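Local structure of 3-carboxy-cis,cis-muconate cycloisomerase (Acinetobacter calcoaceticus, 1Q5N) at residues G232-I237 / M313-E318. The protein is a mostly helical, homotetrameric cycloisomerase of the fumarase/aspartase superfamily. Numbering follows the deposited sequence.
Sequences GERDRI and MVQEHE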
loop_
_atom_site.group_PDB
_atom_site.type_symbol
_atom_site.label_atom_id
_atom_site.label_comp_id
_atom_site.label_asym_id
_atom_site.label_seq_id
_atom_site.Cartn_x
_atom_site.Cartn_y
_atom_site.Cartn_z
ATOM N N GLY A 232 -13.812 8.516 -17.009
ATOM C CA GLY A 232 -12.656 8.989 -16.269
ATOM C C GLY A 232 -12.837 9.240 -14.792
ATOM O O GLY A 232 -11.833 9.382 -14.116
ATOM N N GLU A 233 -14.083 9.282 -14.287
ATOM C CA GLU A 233 -14.347 9.561 -12.865
ATOM C C GLU A 233 -14.671 8.192 -12.234
ATOM O O GLU A 233 -15.722 7.585 -12.503
ATOM C CB GLU A 233 -15.511 10.567 -12.750
ATOM C CG GLU A 233 -15.175 12.008 -13.285
ATOM C CD GLU A 233 -14.833 12.023 -14.799
ATOM O OE1 GLU A 233 -15.641 11.502 -15.608
ATOM O OE2 GLU A 233 -13.748 12.540 -15.181
ATOM N N ARG A 234 -13.795 7.711 -11.367
ATOM C CA ARG A 234 -13.983 6.342 -10.895
ATOM C C ARG A 234 -14.385 6.095 -9.458
ATOM O O ARG A 234 -14.228 4.974 -8.954
ATOM C CB ARG A 234 -12.686 5.535 -11.200
ATOM C CG ARG A 234 -12.039 5.848 -12.548
ATOM C CD ARG A 234 -12.931 5.409 -13.723
ATOM N NE ARG A 234 -13.002 3.940 -13.854
ATOM C CZ ARG A 234 -13.891 3.302 -14.626
ATOM N NH1 ARG A 234 -14.800 3.987 -15.332
ATOM N NH2 ARG A 234 -13.871 1.986 -14.721
ATOM N N ASP A 235 -14.877 7.126 -8.791
ATOM C CA ASP A 235 -15.293 6.999 -7.405
ATOM C C ASP A 235 -16.272 5.832 -7.187
ATOM O O ASP A 235 -16.215 5.185 -6.162
ATOM C CB ASP A 235 -15.926 8.316 -6.950
ATOM C CG ASP A 235 -17.063 8.726 -7.856
ATOM O OD1 ASP A 235 -16.806 9.092 -9.049
ATOM O OD2 ASP A 235 -18.209 8.633 -7.380
ATOM N N ARG A 236 -17.138 5.512 -8.142
ATOM C CA ARG A 236 -18.061 4.399 -7.909
ATOM C C ARG A 236 -17.374 3.013 -7.735
ATOM O O ARG A 236 -17.837 2.164 -6.935
ATOM C CB ARG A 236 -19.105 4.313 -9.031
ATOM C CG ARG A 236 -20.164 5.384 -8.960
ATOM C CD ARG A 236 -20.942 5.444 -10.302
ATOM N NE ARG A 236 -21.925 6.536 -10.341
ATOM C CZ ARG A 236 -21.757 7.698 -10.971
ATOM N NH1 ARG A 236 -20.636 7.956 -11.643
ATOM N NH2 ARG A 236 -22.723 8.602 -10.925
ATOM N N ILE A 237 -16.282 2.799 -8.474
ATOM C CA ILE A 237 -15.531 1.560 -8.407
ATOM C C ILE A 237 -14.810 1.474 -7.039
ATOM O O ILE A 237 -14.861 0.432 -6.337
ATOM C CB ILE A 237 -14.454 1.502 -9.535
ATOM C CG1 ILE A 237 -15.130 1.516 -10.927
ATOM C CG2 ILE A 237 -13.575 0.260 -9.383
ATOM C CD1 ILE A 237 -16.128 0.404 -11.161
ATOM N N MET A 313 -7.620 6.093 -9.345
ATOM C CA MET A 313 -8.499 7.264 -9.535
ATOM C C MET A 313 -7.832 8.309 -10.400
ATOM O O MET A 313 -8.523 9.104 -11.040
ATOM C CB MET A 313 -8.839 7.915 -8.184
ATOM C CG MET A 313 -9.622 6.925 -7.343
ATOM S SD MET A 313 -10.871 7.631 -6.407
ATOM C CE MET A 313 -11.853 8.456 -7.655
ATOM N N VAL A 314 -6.498 8.339 -10.405
ATOM C CA VAL A 314 -5.823 9.372 -11.193
ATOM C C VAL A 314 -5.784 8.904 -12.659
ATOM O O VAL A 314 -4.905 8.141 -13.044
ATOM C CB VAL A 314 -4.406 9.663 -10.607
ATOM C CG1 VAL A 314 -3.752 10.812 -11.411
ATOM C CG2 VAL A 314 -4.529 10.069 -9.109
ATOM N N GLN A 315 -6.747 9.380 -13.455
ATOM C CA GLN A 315 -6.901 8.934 -14.839
ATOM C C GLN A 315 -6.794 10.107 -15.803
ATOM O O GLN A 315 -7.374 11.168 -15.554
ATOM C CB GLN A 315 -8.280 8.267 -15.026
ATOM C CG GLN A 315 -8.655 7.197 -14.006
ATOM C CD GLN A 315 -9.120 5.886 -14.667
ATOM O OE1 GLN A 315 -9.577 5.907 -15.804
ATOM N NE2 GLN A 315 -9.007 4.744 -13.943
ATOM N N GLU A 316 -6.074 9.922 -16.902
ATOM C CA GLU A 316 -5.932 10.998 -17.895
ATOM C C GLU A 316 -7.181 11.296 -18.742
ATOM O O GLU A 316 -7.759 10.408 -19.373
ATOM C CB GLU A 316 -4.793 10.732 -18.898
ATOM C CG GLU A 316 -3.391 10.682 -18.302
ATOM C CD GLU A 316 -3.135 9.362 -17.563
ATOM O OE1 GLU A 316 -3.932 8.392 -17.710
ATOM O OE2 GLU A 316 -2.131 9.309 -16.828
ATOM N N HIS A 317 -7.574 12.559 -18.739
ATOM C CA HIS A 317 -8.645 13.038 -19.594
ATOM C C HIS A 317 -9.842 12.142 -19.792
ATOM O O HIS A 317 -10.511 11.829 -18.833
ATOM C CB HIS A 317 -8.072 13.412 -20.975
ATOM C CG HIS A 317 -7.124 14.572 -20.938
ATOM N ND1 HIS A 317 -7.473 15.800 -20.393
ATOM C CD2 HIS A 317 -5.853 14.715 -21.412
ATOM C CE1 HIS A 317 -6.452 16.648 -20.534
ATOM N NE2 HIS A 317 -5.462 16.017 -21.148
ATOM N N GLU A 318 -10.081 11.713 -21.035
ATOM C CA GLU A 318 -11.243 10.920 -21.347
ATOM C C GLU A 318 -11.046 9.411 -21.353
ATOM O O GLU A 318 -11.994 8.670 -21.567
ATOM C CB GLU A 318 -11.845 11.383 -22.702
ATOM C CG GLU A 318 -12.556 12.759 -22.647
ATOM C CD GLU A 318 -11.626 13.918 -22.171
ATOM O OE1 GLU A 318 -10.647 14.249 -22.903
ATOM O OE2 GLU A 318 -11.880 14.483 -21.061
HETATM O O HOH W 1 -11.285 9.205 -11.295
#
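The carbonyl oxygen of M313 and the backbone of 232-237 meet through one water. This water donates to M313 O at 2.8 Å and to G232 O at 2.9 Å, and accepts from R234 N at 2.9 Å, so three backbone groups grip it where two loops run roughly antiparallel. Beside it, R234 and Q315 pack across each other at about a right angle: R234 CG lies 3.5 Å from Q315 NE2, with the guanidinium and amide planes 31° apart. R234 CG sits beside the backbone N (chi1 -40°), which puts it against the amide; the bend at chi2 (-66°) sets CD alongside, 4.0 Å from Q315 CD, and the tip goes on to salt bridges with D115 and E327. The amide NE2 donates to S312 O. On the other flank, M313 bends at its thioether and sets CE 3.5 Å from D235 N, over the first turn of helix 235-261. The D235 carboxylate makes salt bridges to R179 and R183 of the second subunit; E233 and E318 both form salt bridges to its R172. This buried, water-bridged packing joins the N-terminal end of helix 235-261 to the 290-311/323-351 connection in the long helical bundle of the fumarase/aspartase fold.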